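Local coordinates for B- and T-lymphocyte attenuator (Mus musculus, PDB 1XAU), which acts as an inhibitory receptor on lymphocytes, damping antigen receptor signalling through SHP-1 and SHP-2 and interacting with TNFRSF14/HVEM, at residues 65-70 and 80-85; 33-38 and 72-77; 14-19 and 96-101. All coordinates share one frame; numbering follows the deposited sequence.

Interaction 1: residues 65-70 and 80-85; sequences QLYTSW and VLHFKP
His82 and Tyr67 meet ring against ring on one face of this antiparallel hairpin. Their planes are nearly parallel at 14° but strongly displaced, with centroids 4.5 Å apart. His82 CB sits over one Tyr67 face, displaced toward the rim, 3.7 Å from the ring centroid in a CH-pi contact. The CG of Tyr67 sits between its own backbone N and carbonyl carbon (chi1 65°), which starts the ring over the neighbouring strand. At the edge of the imidazole, Ser69 OG hydrogen-bonds His82 NE2 at 2.8 Å, in the ring plane, while Val80 CG1 lies against the face opposite Tyr67. On the other side of the sheet, Leu66 CD1 covers the face of the Phe83 ring, 3.8 Å from its centroid, and touches Leu81 CD1 at 3.7 Å. Paired backbone bonds at Tyr67-His82 and Ser69-Val80 set this alternation, His82 N to Tyr67 O being 2.8 Å. Where strand 78-83 ends and strand 66-71 begins, a water donates to both Gln65 O and Pro85 O, the latter just past a cis peptide bond. The two faces therefore differ in chemistry: Leu66, Leu81 and Phe83 turn carbon inward to the immunoglobulin sandwich, whereas the imidazole is held between Tyr67 and Val80 CG1, and its bond from NE2 to Ser69 OG restrains its rotation.

Interaction 2: residues 33-38 and 72-77; sequences KIECPV and ENRSVP
Glu35 and Arg74 approach each other on long arms: the CG of each is anti to its carbonyl carbon (chi1 -62° in Glu35, -48° in Arg74), and beyond it both chains run extended. The arms cross obliquely. Glu35 OE2 and Arg74 NH2 make a salt bridge, but the two groups are modelled too close together, so the detailed fit is doubtful. Lys33 reaches toward the Arg74 guanidinium tip to tip, and its NZ donates to a water 2.9 Å away. That water's link to Arg74 NH2, and a long ion pair between Lys33 and Glu35, are as uncertain as the clashing atoms. Arg74 also has a second acidic partner in Glu71, to which Lys33 is linked by a weak, long ion pair. Closer to the backbone the contact is better defined. Val38 N donates to Pro77 O at 2.9 Å in a nearly straight bond (171° at the hydrogen), and Pro37 CA lies 3.5 Å from the same oxygen in a CA-H...O contact. Val76 CG1 packs 3.3 Å from Val38 O and 4.2 Å from Pro37 CB, while Pro77 CD comes to 3.3 Å from Val38 O. Residues 72-77 form the D-E loop of the immunoglobulin fold, linking strands 66-71 and 78-83. One backbone bond, carbon contacts with Val38 O and the Val76-Pro37 pair join it to strand 32-39 beside Cys36 of the canonical disulfide, with charges farther out. The two basic groups would be expected to keep Glu35 ionised, its charge and that of Glu71 offsetting their mutual repulsion, although the exact pairing is uncertain.

Interaction 3: residues 14-19 and 96-101; sequences VQLNIK and CSTNFN
Leu16 points its side chain from strand 15-16 across to Cys96 and Ser97. Its CB lies 4.1 Å from Cys96 SG. CG stands anti to the carbonyl carbon (chi1 -60°), and from it the branch CD1 continues to the opposing backbone, where it meets Cys96 O at 3.3 Å and Ser97 CA at 3.5 Å, the latter tighter than usual carbon contact. Beyond these, CD1 passes Thr98 CG2 at 4.4 Å. On one side of Leu16 along the chain, Ile18 CD1 reaches Cys96 SG at 3.7 Å, adding a second apolar cover to the sulfur; on the other, Val14 CG2 comes obliquely to the Phe100 ring, 3.7 Å from CD2, the two side chains crossing at about a right angle. The segments run in opposite directions in facing sheets, and side chains of 14-19 cross the gap to side chains and backbone of 96-101. Cys96 is in turn disulfide-bonded to Cys36, the bond that ties the two sheets of an immunoglobulin domain. Thr98 OG1 hydrogen-bonds Asn46 O. Leu16 also touches Cys36 and Val38 of strand 32-39, beside its own strand, and Ser107 of strand 103-114, beside strand 92-100, and so lies wedged between the two sheets.

Overall arrangement
All three contacts lie in the V-type immunoglobulin domain of the receptor's ectodomain. Interactions 1 and 2 share one sheet, with strand 32-39 beside strand 78-83, and they meet: a probable backbone hydrogen bond joins Leu81 and Ile34, and Trp70 packs on Val38. Interaction 3, the buried one, starts from strand 15-16 at the edge of this sheet and reaches strand 92-100 in the other; the Cys36-Cys96 disulfide connects it to interaction 2, whereas interaction 1 does not touch it. Chemistry follows place: interaction 1 is partly buried strand pairing with an apolar and a mixed face, interaction 2 combines loop docking with surface charges, and interaction 3 is mainly apolar, from the disulfide sulfur to the Phe100 ring.

Interaction 1: residues 65-70 and 80-85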
loop_
_atom_site.group_PDB
_atom_site.type_symbol
_atom_site.label_atom_id
_atom_site.label_comp_id
_atom_site.label_asym_id
_atom_site.label_seq_id
_atom_site.Cartn_x
_atom_site.Cartn_y
_atom_site.Cartn_z
ATOM N N GLN A 65 -6.407 -9.769 -10.412
ATOM C CA GLN A 65 -5.764 -8.604 -11.017
ATOM C C GLN A 65 -5.178 -7.661 -9.955
ATOM O O GLN A 65 -4.933 -6.502 -10.262
ATOM C CB GLN A 65 -6.842 -7.893 -11.830
ATOM C CG GLN A 65 -7.367 -8.804 -12.950
ATOM C CD GLN A 65 -8.321 -8.039 -13.864
ATOM O OE1 GLN A 65 -9.194 -7.327 -13.385
ATOM N NE2 GLN A 65 -8.153 -8.190 -15.174
ATOM N N LEU A 66 -4.972 -8.145 -8.734
ATOM C CA LEU A 66 -4.477 -7.256 -7.658
ATOM C C LEU A 66 -3.732 -8.188 -6.711
ATOM O O LEU A 66 -4.369 -9.135 -6.135
ATOM C CB LEU A 66 -5.629 -6.653 -6.874
ATOM C CG LEU A 66 -5.277 -5.502 -5.951
ATOM C CD1 LEU A 66 -4.586 -4.427 -6.712
ATOM C CD2 LEU A 66 -6.623 -4.971 -5.253
ATOM N N TYR A 67 -2.440 -7.939 -6.499
ATOM C CA TYR A 67 -1.662 -8.841 -5.651
ATOM C C TYR A 67 -0.557 -8.063 -4.990
ATOM O O TYR A 67 -0.305 -6.918 -5.353
ATOM C CB TYR A 67 -1.099 -10.058 -6.461
ATOM C CG TYR A 67 -0.091 -9.650 -7.517
ATOM C CD1 TYR A 67 1.276 -9.641 -7.210
ATOM C CD2 TYR A 67 -0.480 -9.326 -8.811
ATOM C CE1 TYR A 67 2.225 -9.326 -8.156
ATOM C CE2 TYR A 67 0.494 -9.006 -9.818
ATOM C CZ TYR A 67 1.821 -9.005 -9.484
ATOM O OH TYR A 67 2.761 -8.622 -10.459
ATOM N N THR A 68 0.140 -8.701 -4.036
ATOM C CA THR A 68 1.171 -7.988 -3.305
ATOM C C THR A 68 2.503 -8.690 -3.398
ATOM O O THR A 68 2.602 -9.897 -3.806
ATOM C CB THR A 68 0.813 -7.841 -1.802
ATOM O OG1 THR A 68 0.767 -9.136 -1.184
ATOM C CG2 THR A 68 -0.603 -7.187 -1.588
ATOM N N SER A 69 3.554 -7.954 -3.081
ATOM C CA SER A 69 4.898 -8.571 -3.067
ATOM C C SER A 69 5.782 -7.714 -2.156
ATOM O O SER A 69 5.455 -6.556 -1.776
ATOM C CB SER A 69 5.550 -8.603 -4.464
ATOM O OG SER A 69 6.063 -7.354 -4.895
ATOM N N TRP A 70 6.945 -8.275 -1.837
ATOM C CA TRP A 70 7.926 -7.541 -1.063
ATOM C C TRP A 70 9.136 -7.315 -1.977
ATOM O O TRP A 70 9.535 -8.203 -2.723
ATOM C CB TRP A 70 8.333 -8.301 0.215
ATOM C CG TRP A 70 7.396 -8.155 1.294
ATOM C CD1 TRP A 70 6.362 -8.972 1.582
ATOM C CD2 TRP A 70 7.445 -7.167 2.325
ATOM N NE1 TRP A 70 5.767 -8.577 2.760
ATOM C CE2 TRP A 70 6.417 -7.465 3.234
ATOM C CE3 TRP A 70 8.273 -6.067 2.573
ATOM C CZ2 TRP A 70 6.184 -6.707 4.391
ATOM C CZ3 TRP A 70 8.033 -5.284 3.742
ATOM C CH2 TRP A 70 7.010 -5.611 4.623
ATOM N N VAL A 80 4.596 -3.920 -1.683
ATOM C CA VAL A 80 4.013 -3.374 -2.878
ATOM C C VAL A 80 2.648 -3.934 -3.226
ATOM O O VAL A 80 2.424 -5.126 -3.017
ATOM C CB VAL A 80 4.990 -3.770 -3.991
ATOM C CG1 VAL A 80 4.638 -3.114 -5.283
ATOM C CG2 VAL A 80 6.412 -3.376 -3.520
ATOM N N LEU A 81 1.783 -3.088 -3.753
ATOM C CA LEU A 81 0.454 -3.478 -4.241
ATOM C C LEU A 81 0.544 -3.343 -5.755
ATOM O O LEU A 81 0.785 -2.240 -6.293
ATOM C CB LEU A 81 -0.621 -2.561 -3.624
ATOM C CG LEU A 81 -2.021 -2.873 -4.179
ATOM C CD1 LEU A 81 -2.462 -4.283 -3.629
ATOM C CD2 LEU A 81 -3.002 -1.763 -3.732
ATOM N N HIS A 82 0.259 -4.428 -6.477
ATOM C CA HIS A 82 0.370 -4.433 -7.957
ATOM C C HIS A 82 -1.000 -4.554 -8.601
ATOM O O HIS A 82 -1.742 -5.498 -8.293
ATOM C CB HIS A 82 1.120 -5.658 -8.406
ATOM C CG HIS A 82 2.498 -5.765 -7.844
ATOM N ND1 HIS A 82 3.602 -5.308 -8.513
ATOM C CD2 HIS A 82 2.950 -6.356 -6.713
ATOM C CE1 HIS A 82 4.690 -5.612 -7.811
ATOM N NE2 HIS A 82 4.326 -6.250 -6.720
ATOM N N PHE A 83 -1.342 -3.637 -9.478
ATOM C CA PHE A 83 -2.607 -3.686 -10.191
ATOM C C PHE A 83 -2.256 -4.218 -11.604
ATOM O O PHE A 83 -1.453 -3.585 -12.350
ATOM C CB PHE A 83 -3.176 -2.269 -10.370
ATOM C CG PHE A 83 -3.477 -1.558 -9.077
ATOM C CD1 PHE A 83 -4.800 -1.501 -8.633
ATOM C CD2 PHE A 83 -2.473 -0.958 -8.329
ATOM C CE1 PHE A 83 -5.118 -0.823 -7.419
ATOM C CE2 PHE A 83 -2.774 -0.284 -7.091
ATOM C CZ PHE A 83 -4.129 -0.232 -6.661
ATOM N N LYS A 84 -2.889 -5.320 -12.000
ATOM C CA LYS A 84 -2.584 -6.001 -13.253
ATOM C C LYS A 84 -3.864 -6.355 -13.989
ATOM O O LYS A 84 -4.341 -7.506 -13.902
ATOM C CB LYS A 84 -1.829 -7.305 -12.922
ATOM C CG LYS A 84 -1.322 -8.092 -14.165
ATOM C CD LYS A 84 -0.407 -9.274 -13.783
ATOM C CE LYS A 84 -0.174 -10.215 -15.044
ATOM N NZ LYS A 84 1.192 -10.963 -15.014
ATOM N N PRO A 85 -4.446 -5.386 -14.687
ATOM C CA PRO A 85 -3.965 -4.001 -14.812
ATOM C C PRO A 85 -4.813 -3.161 -13.887
ATOM O O PRO A 85 -5.740 -3.682 -13.268
ATOM C CB PRO A 85 -4.328 -3.649 -16.260
ATOM C CG PRO A 85 -5.648 -4.323 -16.439
ATOM C CD PRO A 85 -5.520 -5.672 -15.661
HETATM O O HOH W 1 -6.294 -4.273 -10.643
HETATM O O HOH W 2 2.589 -11.537 -12.129
#

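Interaction 2: residues 33-38 and 72-77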
loop_
_atom_site.group_PDB
_atom_site.type_symbol
_atom_site.label_atom_id
_atom_site.label_comp_id
_atom_site.label_asym_id
_atom_site.label_seq_id
_atom_site.Cartn_x
_atom_site.Cartn_y
_atom_site.Cartn_z
ATOM N N LYS A 33 1.797 0.136 -9.834
ATOM C CA LYS A 33 1.977 -0.309 -8.482
ATOM C C LYS A 33 2.104 0.847 -7.488
ATOM O O LYS A 33 2.446 1.987 -7.903
ATOM C CB LYS A 33 3.255 -1.142 -8.342
ATOM C CG LYS A 33 4.588 -0.425 -8.752
ATOM C CD LYS A 33 5.824 -1.354 -8.560
ATOM C CE LYS A 33 7.064 -0.601 -9.185
ATOM N NZ LYS A 33 8.482 -1.148 -8.932
ATOM N N ILE A 34 1.744 0.592 -6.220
ATOM C CA ILE A 34 2.023 1.576 -5.182
ATOM C C ILE A 34 2.850 0.871 -4.125
ATOM O O ILE A 34 2.849 -0.356 -3.992
ATOM C CB ILE A 34 0.789 2.213 -4.592
ATOM C CG1 ILE A 34 -0.124 1.175 -4.055
ATOM C CG2 ILE A 34 0.123 3.093 -5.703
ATOM C CD1 ILE A 34 -1.461 1.828 -3.492
ATOM N N GLU A 35 3.609 1.667 -3.401
ATOM C CA GLU A 35 4.591 1.094 -2.504
ATOM C C GLU A 35 4.456 1.587 -1.095
ATOM O O GLU A 35 4.217 2.770 -0.879
ATOM C CB GLU A 35 5.960 1.555 -2.991
ATOM C CG GLU A 35 6.302 1.064 -4.403
ATOM C CD GLU A 35 7.708 1.419 -4.809
ATOM O OE1 GLU A 35 8.422 2.238 -4.132
ATOM O OE2 GLU A 35 8.117 0.852 -5.821
ATOM N N CYS A 36 4.805 0.703 -0.169
ATOM C CA CYS A 36 4.779 1.060 1.265
ATOM C C CYS A 36 6.138 0.709 1.854
ATOM O O CYS A 36 6.377 -0.452 2.153
ATOM C CB CYS A 36 3.647 0.264 1.896
ATOM S SG CYS A 36 3.539 0.110 3.707
ATOM N N PRO A 37 7.062 1.666 1.950
ATOM C CA PRO A 37 8.396 1.363 2.531
ATOM C C PRO A 37 8.176 0.930 4.012
ATOM O O PRO A 37 7.357 1.527 4.723
ATOM C CB PRO A 37 9.109 2.698 2.456
ATOM C CG PRO A 37 8.535 3.364 1.325
ATOM C CD PRO A 37 7.030 3.076 1.486
ATOM N N VAL A 38 8.874 -0.086 4.482
ATOM C CA VAL A 38 8.691 -0.573 5.851
ATOM C C VAL A 38 10.007 -0.655 6.588
ATOM O O VAL A 38 10.939 -1.383 6.127
ATOM C CB VAL A 38 8.062 -2.007 5.870
ATOM C CG1 VAL A 38 7.736 -2.457 7.296
ATOM C CG2 VAL A 38 6.733 -2.010 4.988
ATOM N N GLU A 72 13.160 -6.185 -2.006
ATOM C CA GLU A 72 14.381 -6.016 -1.210
ATOM C C GLU A 72 15.470 -5.374 -2.076
ATOM O O GLU A 72 16.576 -5.109 -1.611
ATOM C CB GLU A 72 14.862 -7.371 -0.646
ATOM C CG GLU A 72 13.890 -7.945 0.429
ATOM C CD GLU A 72 12.875 -8.968 -0.117
ATOM O OE1 GLU A 72 12.642 -9.007 -1.358
ATOM O OE2 GLU A 72 12.291 -9.733 0.705
ATOM N N ASN A 73 15.141 -5.120 -3.339
ATOM C CA ASN A 73 16.067 -4.457 -4.287
ATOM C C ASN A 73 16.238 -2.983 -3.877
ATOM O O ASN A 73 16.433 -2.126 -4.744
ATOM C CB ASN A 73 15.486 -4.469 -5.709
ATOM C CG ASN A 73 14.197 -3.660 -5.804
ATOM O OD1 ASN A 73 13.753 -3.065 -4.802
ATOM N ND2 ASN A 73 13.591 -3.621 -6.991
ATOM N N ARG A 74 16.131 -2.678 -2.577
ATOM C CA ARG A 74 16.257 -1.289 -2.124
ATOM C C ARG A 74 16.941 -1.132 -0.776
ATOM O O ARG A 74 17.323 -2.104 -0.131
ATOM C CB ARG A 74 14.887 -0.625 -2.030
ATOM C CG ARG A 74 14.028 -0.834 -3.222
ATOM C CD ARG A 74 12.814 0.035 -3.154
ATOM N NE ARG A 74 12.116 -0.006 -4.433
ATOM C CZ ARG A 74 10.799 0.117 -4.579
ATOM N NH1 ARG A 74 10.013 0.295 -3.527
ATOM N NH2 ARG A 74 10.264 0.057 -5.788
ATOM N N SER A 75 17.087 0.116 -0.357
ATOM C CA SER A 75 17.725 0.438 0.923
ATOM C C SER A 75 16.800 -0.019 2.065
ATOM O O SER A 75 17.240 -0.651 3.048
ATOM C CB SER A 75 17.960 1.952 0.990
ATOM O OG SER A 75 16.841 2.605 0.400
ATOM N N VAL A 76 15.519 0.289 1.901
ATOM C CA VAL A 76 14.488 -0.096 2.850
ATOM C C VAL A 76 13.550 -1.122 2.169
ATOM O O VAL A 76 13.221 -0.971 0.995
ATOM C CB VAL A 76 13.669 1.154 3.262
ATOM C CG1 VAL A 76 12.453 0.738 4.111
ATOM C CG2 VAL A 76 14.583 2.128 4.046
ATOM N N PRO A 77 13.146 -2.184 2.876
ATOM C CA PRO A 77 12.246 -3.145 2.208
ATOM C C PRO A 77 10.973 -2.373 1.844
ATOM O O PRO A 77 10.631 -1.394 2.507
ATOM C CB PRO A 77 11.980 -4.196 3.288
ATOM C CG PRO A 77 13.154 -4.053 4.246
ATOM C CD PRO A 77 13.371 -2.565 4.285
HETATM O O HOH W 3 10.843 0.495 -8.888
#

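Interaction 3: residues 14-19 and 96-101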
loop_
_atom_site.group_PDB
_atom_site.type_symbol
_atom_site.label_atom_id
_atom_site.label_comp_id
_atom_site.label_asym_id
_atom_site.label_seq_id
_atom_site.Cartn_x
_atom_site.Cartn_y
_atom_site.Cartn_z
ATOM N N VAL A 14 9.178 0.068 14.445
ATOM C CA VAL A 14 8.587 -0.394 13.156
ATOM C C VAL A 14 7.801 0.779 12.591
ATOM O O VAL A 14 6.994 1.383 13.306
ATOM C CB VAL A 14 7.629 -1.601 13.361
ATOM C CG1 VAL A 14 6.820 -1.881 12.091
ATOM C CG2 VAL A 14 8.471 -2.894 13.743
ATOM N N GLN A 15 8.055 1.129 11.334
ATOM C CA GLN A 15 7.339 2.257 10.771
ATOM C C GLN A 15 6.882 1.931 9.355
ATOM O O GLN A 15 7.587 1.230 8.652
ATOM C CB GLN A 15 8.261 3.451 10.610
ATOM C CG GLN A 15 8.981 3.868 11.797
ATOM C CD GLN A 15 9.679 5.203 11.569
ATOM O OE1 GLN A 15 10.633 5.320 10.757
ATOM N NE2 GLN A 15 9.176 6.235 12.265
ATOM N N LEU A 16 5.769 2.532 8.937
ATOM C CA LEU A 16 5.270 2.375 7.536
ATOM C C LEU A 16 5.455 3.797 6.989
ATOM O O LEU A 16 4.888 4.778 7.514
ATOM C CB LEU A 16 3.794 1.958 7.586
ATOM C CG LEU A 16 3.545 0.655 8.302
ATOM C CD1 LEU A 16 2.043 0.301 8.199
ATOM C CD2 LEU A 16 4.375 -0.486 7.692
ATOM N N ASN A 17 6.301 3.895 5.964
ATOM C CA ASN A 17 6.757 5.163 5.481
ATOM C C ASN A 17 6.322 5.719 4.122
ATOM O O ASN A 17 7.127 6.240 3.369
ATOM C CB ASN A 17 8.290 5.182 5.610
ATOM C CG ASN A 17 8.761 5.229 7.090
ATOM O OD1 ASN A 17 8.028 5.680 7.959
ATOM N ND2 ASN A 17 10.002 4.802 7.361
ATOM N N ILE A 18 5.042 5.605 3.808
ATOM C CA ILE A 18 4.537 6.243 2.590
ATOM C C ILE A 18 4.676 7.748 2.949
ATOM O O ILE A 18 4.373 8.119 4.086
ATOM C CB ILE A 18 3.058 5.885 2.442
ATOM C CG1 ILE A 18 2.961 4.428 1.988
ATOM C CG2 ILE A 18 2.310 6.862 1.459
ATOM C CD1 ILE A 18 1.499 3.936 1.864
ATOM N N LYS A 19 5.115 8.586 2.017
ATOM C CA LYS A 19 5.212 10.032 2.305
ATOM C C LYS A 19 3.864 10.678 2.452
ATOM O O LYS A 19 2.929 10.312 1.736
ATOM C CB LYS A 19 5.956 10.746 1.183
ATOM C CG LYS A 19 7.470 10.739 1.394
ATOM C CD LYS A 19 8.183 11.538 0.277
ATOM C CE LYS A 19 8.659 12.900 0.799
ATOM N NZ LYS A 19 9.560 12.758 2.052
ATOM N N CYS A 96 -1.252 1.438 4.173
ATOM C CA CYS A 96 -0.863 0.092 4.596
ATOM C C CYS A 96 -0.884 0.096 6.153
ATOM O O CYS A 96 -0.792 1.165 6.787
ATOM C CB CYS A 96 0.543 -0.307 3.966
ATOM S SG CYS A 96 1.781 1.049 4.185
ATOM N N SER A 97 -1.083 -1.061 6.762
ATOM C CA SER A 97 -1.130 -1.084 8.237
ATOM C C SER A 97 -0.644 -2.433 8.692
ATOM O O SER A 97 -0.547 -3.394 7.913
ATOM C CB SER A 97 -2.547 -0.876 8.815
ATOM O OG SER A 97 -3.438 -1.746 8.159
ATOM N N THR A 98 -0.327 -2.517 9.977
ATOM C CA THR A 98 0.105 -3.786 10.458
ATOM C C THR A 98 -0.235 -3.823 11.948
ATOM O O THR A 98 -0.257 -2.795 12.593
ATOM C CB THR A 98 1.636 -4.002 10.229
ATOM O OG1 THR A 98 2.000 -5.308 10.726
ATOM C CG2 THR A 98 2.460 -3.004 11.001
ATOM N N ASN A 99 -0.539 -5.010 12.450
ATOM C CA ASN A 99 -0.815 -5.243 13.881
ATOM C C ASN A 99 0.500 -5.975 14.146
ATOM O O ASN A 99 0.717 -7.102 13.645
ATOM C CB ASN A 99 -2.003 -6.209 14.084
ATOM C CG ASN A 99 -3.282 -5.698 13.466
ATOM O OD1 ASN A 99 -3.457 -4.464 13.295
ATOM N ND2 ASN A 99 -4.218 -6.623 13.140
ATOM N N PHE A 100 1.415 -5.331 14.839
ATOM C CA PHE A 100 2.689 -6.008 15.059
ATOM C C PHE A 100 3.062 -5.810 16.507
ATOM O O PHE A 100 3.183 -4.664 16.954
ATOM C CB PHE A 100 3.774 -5.408 14.180
ATOM C CG PHE A 100 5.082 -6.159 14.250
ATOM C CD1 PHE A 100 5.201 -7.434 13.680
ATOM C CD2 PHE A 100 6.202 -5.585 14.861
ATOM C CE1 PHE A 100 6.416 -8.133 13.701
ATOM C CE2 PHE A 100 7.414 -6.276 14.890
ATOM C CZ PHE A 100 7.518 -7.553 14.303
ATOM N N ASN A 101 3.279 -6.901 17.234
ATOM C CA ASN A 101 3.568 -6.742 18.661
ATOM C C ASN A 101 2.151 -6.466 19.214
ATOM O O ASN A 101 1.182 -7.151 18.828
ATOM C CB ASN A 101 4.513 -5.547 18.866
ATOM C CG ASN A 101 4.694 -5.157 20.332
ATOM O OD1 ASN A 101 4.389 -5.950 21.247
ATOM N ND2 ASN A 101 5.228 -3.940 20.568
#